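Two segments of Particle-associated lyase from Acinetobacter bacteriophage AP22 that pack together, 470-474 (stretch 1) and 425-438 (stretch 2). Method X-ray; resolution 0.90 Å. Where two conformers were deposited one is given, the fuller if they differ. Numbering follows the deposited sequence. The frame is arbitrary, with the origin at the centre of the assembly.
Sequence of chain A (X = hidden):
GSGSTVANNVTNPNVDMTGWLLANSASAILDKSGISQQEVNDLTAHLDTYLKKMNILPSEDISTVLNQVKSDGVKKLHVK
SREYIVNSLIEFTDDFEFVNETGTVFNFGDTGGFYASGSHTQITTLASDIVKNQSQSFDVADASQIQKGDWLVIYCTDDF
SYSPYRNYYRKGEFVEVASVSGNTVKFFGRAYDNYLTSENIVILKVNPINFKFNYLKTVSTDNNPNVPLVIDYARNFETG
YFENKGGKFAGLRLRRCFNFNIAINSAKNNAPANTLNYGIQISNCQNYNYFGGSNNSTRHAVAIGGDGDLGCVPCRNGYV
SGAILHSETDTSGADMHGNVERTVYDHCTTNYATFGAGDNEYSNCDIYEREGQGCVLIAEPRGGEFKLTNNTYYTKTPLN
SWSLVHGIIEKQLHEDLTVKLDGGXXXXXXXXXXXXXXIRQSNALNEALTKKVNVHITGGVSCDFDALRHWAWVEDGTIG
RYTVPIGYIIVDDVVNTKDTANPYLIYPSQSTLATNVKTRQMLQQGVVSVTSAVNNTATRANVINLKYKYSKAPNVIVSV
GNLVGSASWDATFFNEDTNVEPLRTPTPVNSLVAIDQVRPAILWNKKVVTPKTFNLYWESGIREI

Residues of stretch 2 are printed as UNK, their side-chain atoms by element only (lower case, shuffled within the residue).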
ATOM      1  N   HIS A 470       3.535 -29.239  -3.050  1.00  4.97           N
ATOM      2  CA  HIS A 470       4.498 -28.362  -3.716  1.00  4.89           C
ATOM      3  C   HIS A 470       4.160 -26.897  -3.503  1.00  4.56           C
ATOM      4  O   HIS A 470       2.992 -26.511  -3.421  1.00  5.07           O
ATOM      5  CB  HIS A 470       4.635 -28.653  -5.206  1.00  5.19           C
ATOM      6  CG  HIS A 470       3.444 -28.316  -6.060  1.00  5.61           C
ATOM      7  ND1 HIS A 470       2.511 -29.251  -6.413  1.00  7.34           N
ATOM      8  CD2 HIS A 470       3.087 -27.129  -6.604  1.00  5.90           C
ATOM      9  CE1 HIS A 470       1.611 -28.589  -7.165  1.00  8.02           C
ATOM     10  NE2 HIS A 470       1.919 -27.325  -7.295  1.00  6.92           N
ATOM     11  N   TRP A 471       5.224 -26.083  -3.523  1.00  4.61           N
ATOM     12  CA  TRP A 471       5.088 -24.634  -3.629  1.00  4.38           C
ATOM     13  C   TRP A 471       4.885 -24.199  -5.080  1.00  4.33           C
ATOM     14  O   TRP A 471       3.981 -23.399  -5.342  1.00  5.50           O
ATOM     15  CB  TRP A 471       6.286 -23.925  -2.978  1.00  4.50           C
ATOM     16  CG  TRP A 471       6.181 -23.891  -1.473  1.00  4.64           C
ATOM     17  CD1 TRP A 471       6.661 -24.803  -0.578  1.00  4.72           C
ATOM     18  CD2 TRP A 471       5.515 -22.888  -0.725  1.00  4.66           C
ATOM     19  NE1 TRP A 471       6.339 -24.407   0.708  1.00  5.09           N
ATOM     20  CE2 TRP A 471       5.634 -23.228   0.653  1.00  4.83           C
ATOM     21  CE3 TRP A 471       4.845 -21.700  -1.063  1.00  4.91           C
ATOM     22  CZ2 TRP A 471       5.098 -22.443   1.666  1.00  5.23           C
ATOM     23  CZ3 TRP A 471       4.323 -20.911  -0.040  1.00  5.37           C
ATOM     24  CH2 TRP A 471       4.448 -21.283   1.309  1.00  5.56           C
ATOM     25  N   ALA A 472       5.707 -24.664  -6.019  1.00  4.53           N
ATOM     26  CA  ALA A 472       5.600 -24.266  -7.416  1.00  4.44           C
ATOM     27  C   ALA A 472       5.668 -25.477  -8.346  1.00  4.49           C
ATOM     28  O   ALA A 472       6.521 -26.346  -8.171  1.00  5.06           O
ATOM     29  CB  ALA A 472       6.732 -23.305  -7.795  1.00  5.10           C
ATOM     30  N   TRP A 473       4.811 -25.458  -9.374  1.00  4.47           N
ATOM     31  CA  TRP A 473       4.866 -26.469 -10.437  1.00  4.66           C
ATOM     32  C   TRP A 473       4.335 -25.841 -11.719  1.00  4.59           C
ATOM     33  O   TRP A 473       3.341 -25.114 -11.682  1.00  5.07           O
ATOM     34  CB  TRP A 473       4.040 -27.689 -10.078  1.00  4.98           C
ATOM     35  CG  TRP A 473       4.201 -28.839 -11.026  1.00  5.02           C
ATOM     36  CD1 TRP A 473       5.347 -29.300 -11.614  1.00  5.62           C
ATOM     37  CD2 TRP A 473       3.152 -29.722 -11.463  1.00  5.51           C
ATOM     38  NE1 TRP A 473       5.085 -30.398 -12.389  1.00  5.70           N
ATOM     39  CE2 TRP A 473       3.751 -30.687 -12.322  1.00  5.71           C
ATOM     40  CE3 TRP A 473       1.772 -29.794 -11.229  1.00  6.10           C
ATOM     41  CZ2 TRP A 473       3.001 -31.708 -12.915  1.00  6.72           C
ATOM     42  CZ3 TRP A 473       1.035 -30.794 -11.816  1.00  7.70           C
ATOM     43  CH2 TRP A 473       1.654 -31.734 -12.671  1.00  7.72           C
ATOM     44  N   VAL A 474       4.999 -26.126 -12.840  1.00  4.71           N
ATOM     45  CA  VAL A 474       4.600 -25.690 -14.182  1.00  4.73           C
ATOM     46  C   VAL A 474       4.769 -26.903 -15.090  1.00  5.01           C
ATOM     47  O   VAL A 474       5.850 -27.476 -15.121  1.00  5.68           O
ATOM     48  CB  VAL A 474       5.475 -24.522 -14.667  1.00  5.22           C
ATOM     49  CG1 VAL A 474       5.081 -24.130 -16.089  1.00  5.98           C
ATOM     50  CG2 VAL A 474       5.403 -23.334 -13.727  1.00  5.91           C
ATOM     51  N   UNK A 425       0.085 -14.820   4.178  0.83  5.04           N
ATOM     52  CA  UNK A 425      -0.278 -15.844   5.142  0.83  4.93           C
ATOM     53  C   UNK A 425      -1.299 -16.789   4.495  0.83  4.83           C
ATOM     54  O   UNK A 425      -2.396 -16.358   4.150  0.83  5.73           O
ATOM     55  s   UNK A 425      -1.361 -16.362   7.627  0.83 10.83           S
ATOM     56  c   UNK A 425      -0.862 -15.175   6.375  0.83  6.15           C
ATOM     57  N   UNK A 426      -0.925 -18.057   4.353  1.00  4.87           N
ATOM     58  CA  UNK A 426      -1.764 -19.047   3.735  1.00  5.12           C
ATOM     59  C   UNK A 426      -2.297 -19.959   4.855  1.00  5.15           C
ATOM     60  O   UNK A 426      -1.521 -20.654   5.505  1.00  7.08           O
ATOM     61  c   UNK A 426       0.718 -19.676   0.806  1.00  6.09           C
ATOM     62  c   UNK A 426      -1.927 -20.910   2.063  1.00  6.43           C
ATOM     63  c   UNK A 426      -0.336 -18.984   1.619  1.00  5.48           C
ATOM     64  c   UNK A 426      -0.993 -19.877   2.680  1.00  5.26           C
ATOM     65  N   UNK A 427      -3.611 -19.921   5.066  1.00  5.41           N
ATOM     66  CA  UNK A 427      -4.265 -20.644   6.129  1.00  5.56           C
ATOM     67  C   UNK A 427      -5.026 -21.841   5.599  1.00  5.71           C
ATOM     68  O   UNK A 427      -5.724 -21.739   4.581  1.00  7.03           O
ATOM     69  n   UNK A 427      -4.855 -17.437   7.015  1.00 12.31           N
ATOM     70  c   UNK A 427      -4.703 -18.608   7.525  1.00  8.51           C
ATOM     71  c   UNK A 427      -5.310 -19.758   6.829  1.00  6.65           C
ATOM     72  o   UNK A 427      -4.110 -18.763   8.589  1.00 15.84           O
ATOM     73  N   UNK A 428      -4.944 -22.968   6.303  1.00  6.81           N
ATOM     74  CA  UNK A 428      -5.797 -24.092   6.070  1.00  8.31           C
ATOM     75  C   UNK A 428      -5.159 -25.397   6.449  1.00  6.29           C
ATOM     76  O   UNK A 428      -4.099 -25.433   7.068  1.00  7.81           O
ATOM     77  N   UNK A 429      -5.795 -26.484   6.062  1.00  8.38           N
ATOM     78  CA  UNK A 429      -5.285 -27.835   6.336  1.00  7.88           C
ATOM     79  C   UNK A 429      -4.397 -28.361   5.234  1.00  7.48           C
ATOM     80  O   UNK A 429      -3.504 -29.201   5.515  1.00  7.82           O
ATOM     81  c   UNK A 429      -7.071 -28.428   7.981  1.00 11.19           C
ATOM     82  c   UNK A 429      -6.445 -28.798   6.640  1.00  9.07           C
ATOM     83  c   UNK A 429      -7.418 -28.938   5.499  1.00 10.10           C
ATOM     84  N   UNK A 430      -4.626 -27.944   3.993  1.00  7.99           N
ATOM     85  CA  UNK A 430      -3.870 -28.543   2.867  1.00  8.03           C
ATOM     86  C   UNK A 430      -4.223 -30.010   2.683  1.00  7.44           C
ATOM     87  O   UNK A 430      -5.373 -30.421   2.897  1.00  8.46           O
ATOM     88  N   UNK A 431      -3.231 -30.746   2.263  1.00  7.75           N
ATOM     89  CA  UNK A 431      -3.407 -32.158   1.927  1.00  8.52           C
ATOM     90  C   UNK A 431      -2.191 -32.687   1.197  1.00  8.20           C
ATOM     91  O   UNK A 431      -1.312 -31.927   0.771  1.00  7.93           O
ATOM     92  N   UNK A 432      -2.158 -34.002   1.041  1.00  9.91           N
ATOM     93  CA  UNK A 432      -1.010 -34.679   0.437  1.00 10.43           C
ATOM     94  C   UNK A 432      -0.745 -34.281  -0.990  1.00  8.62           C
ATOM     95  O   UNK A 432       0.366 -34.519  -1.512  1.00  9.77           O
ATOM     96  c   UNK A 432      -1.213 -36.220   0.497  1.00 16.86           C
ATOM     97  N   UNK A 433      -1.730 -33.749  -1.662  1.00  7.16           N
ATOM     98  CA  UNK A 433      -1.608 -33.335  -3.053  1.00  6.88           C
ATOM     99  C   UNK A 433      -1.769 -31.809  -3.244  1.00  6.43           C
ATOM    100  O   UNK A 433      -1.911 -31.354  -4.350  1.00  7.43           O
ATOM    101  o   UNK A 433      -2.348 -35.458  -3.859  1.00 12.85           O
ATOM    102  c   UNK A 433      -2.625 -34.068  -3.931  1.00  8.74           C
ATOM    103  N   UNK A 434      -1.764 -31.063  -2.144  1.00  5.96           N
ATOM    104  CA  UNK A 434      -2.000 -29.617  -2.244  1.00  5.73           C
ATOM    105  C   UNK A 434      -0.852 -28.922  -2.964  1.00  5.14           C
ATOM    106  O   UNK A 434       0.322 -29.254  -2.749  1.00  5.61           O
ATOM    107  c   UNK A 434      -2.203 -29.032  -0.864  1.00  5.85           C
ATOM    108  N   UNK A 435      -1.175 -27.901  -3.723  1.00  5.39           N
ATOM    109  CA  UNK A 435      -0.200 -27.033  -4.342  1.00  5.18           C
ATOM    110  C   UNK A 435      -0.498 -25.561  -4.043  1.00  4.63           C
ATOM    111  O   UNK A 435      -1.641 -25.168  -3.891  1.00  5.05           O
ATOM    112  N   UNK A 436       0.589 -24.762  -4.013  1.00  4.70           N
ATOM    113  CA  UNK A 436       0.441 -23.306  -3.868  1.00  4.39           C
ATOM    114  C   UNK A 436       0.295 -22.636  -5.210  1.00  4.45           C
ATOM    115  O   UNK A 436      -0.739 -22.017  -5.469  1.00  6.30           O
ATOM    116  c   UNK A 436       1.357 -21.206  -2.849  1.00  4.97           C
ATOM    117  c   UNK A 436       1.558 -22.706  -2.974  1.00  4.59           C
ATOM    118  c   UNK A 436       0.293 -23.453  -0.858  1.00  5.15           C
ATOM    119  c   UNK A 436       1.613 -23.384  -1.599  1.00  5.00           C
ATOM    120  N   UNK A 437       1.308 -22.724  -6.086  1.00  4.47           N
ATOM    121  CA  UNK A 437       1.210 -22.188  -7.448  1.00  4.51           C
ATOM    122  C   UNK A 437       1.366 -23.332  -8.426  1.00  4.61           C
ATOM    123  O   UNK A 437       2.371 -24.037  -8.414  1.00  5.47           O
ATOM    124  c   UNK A 437       2.288 -21.116  -7.743  1.00  5.10           C
ATOM    125  c   UNK A 437       2.188 -19.942  -6.780  1.00  5.61           C
ATOM    126  c   UNK A 437       2.177 -20.628  -9.181  1.00  6.22           C
ATOM    127  N   UNK A 438       0.353 -23.492  -9.286  1.00  4.69           N
ATOM    128  CA  UNK A 438       0.417 -24.443 -10.395  1.00  4.77           C
ATOM    129  C   UNK A 438      -0.005 -23.726 -11.686  1.00  4.88           C
ATOM    130  O   UNK A 438      -1.057 -23.095 -11.713  1.00  5.54           O
ATOM    131  c   UNK A 438      -0.486 -26.607 -11.355  1.00  6.73           C
ATOM    132  c   UNK A 438      -0.495 -25.648 -10.170  1.00  5.42           C
ATOM    133  o   UNK A 438      -0.058 -26.319  -8.988  1.00  5.77           O
TER

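Position 425 carries one carbon and then one sulfur, the signature of a cysteine; Cys425 lies in a strand, far from stretch 1. At 426 four carbons fork at the first, with one arm two carbons long, which defines isoleucine. The tip of that arm, CD1 of Ile426, lies 3.9 Å from CZ3 of Trp471, an apolar contact suited to a buried strand residue. Position 427 has two carbons, the second bearing one oxygen and one nitrogen, a carboxamide: Asn427, whose ND2 is hydrogen-bonded elsewhere in the structure.

No side-chain atoms follow CA at 428. This is Gly428, and its phi/psi of 152/-169 would jam a CB against the preceding carbonyl oxygen. Position 429 has one carbon carrying two more, the fork of valine; Val429 is exposed and remote from stretch 1. Positions 430 and 431 again lack side chains: Gly430 has a positive phi of 66°, which favours glycine, and Gly431 opens a type I beta turn. A single carbon at 432 gives Ala432, exposed within that turn. At 433 a carbon is followed by one oxygen, hence Ser433, whose hydroxyl is clear of stretch 1. The lone carbon at 434 marks Ala434. Its N donates to O of Gly431 at 3.1 Å, closing the turn, while its O accepts from N of His470 at 3.2 Å; the methyl points away from stretch 1.

Position 435 has no side chain, and here the neighbour accounts for the absence: an ideal CB would fall 2.5 Å from NE2 of His470. CA of Gly435 lies over the face of the His470 imidazole, 3.8 Å from the centroid of that ring, in a CH-pi contact. At 436 four carbons fork at the first, one arm two carbons long, giving Ile436. Its CG1 sits over a face of the Trp471 ring, 3.7 Å from CE3, so an aliphatic group packs over the indole. At 437 one carbon carries two more, and that first carbon, CB, lies 3.7 Å from O of Trp471: Val437, a beta-branched residue compatible with its extended backbone. Finally, 438 has a carbon bearing one oxygen and one carbon, hence Thr438. Its OG1 accepts a hydrogen bond of 2.8 Å from NE2 of His470, and its CG2 lies 3.9 Å from CE3 of Trp473, so the side chain serves a polar and an apolar neighbour.

The contact is a parallel pairing in which His470, Ala472 and Trp473 bridge to Gly435, Val437 and Thr438. N of Ile436 donates to O of His470 at 3.0 Å, N of Val437 to O of Trp471 at 2.9 Å, and N of Trp473 to O of Val437 at 3.0 Å. On the face that carries the side chains of His470, Trp473 and Thr438, the imidazole lies over CA of Gly435 and reaches the threonine hydroxyl. Around Trp471, Ile426 and Ile436 supply apolar packing.

Stretch 2 425-438: CINGVGGASAGIVT
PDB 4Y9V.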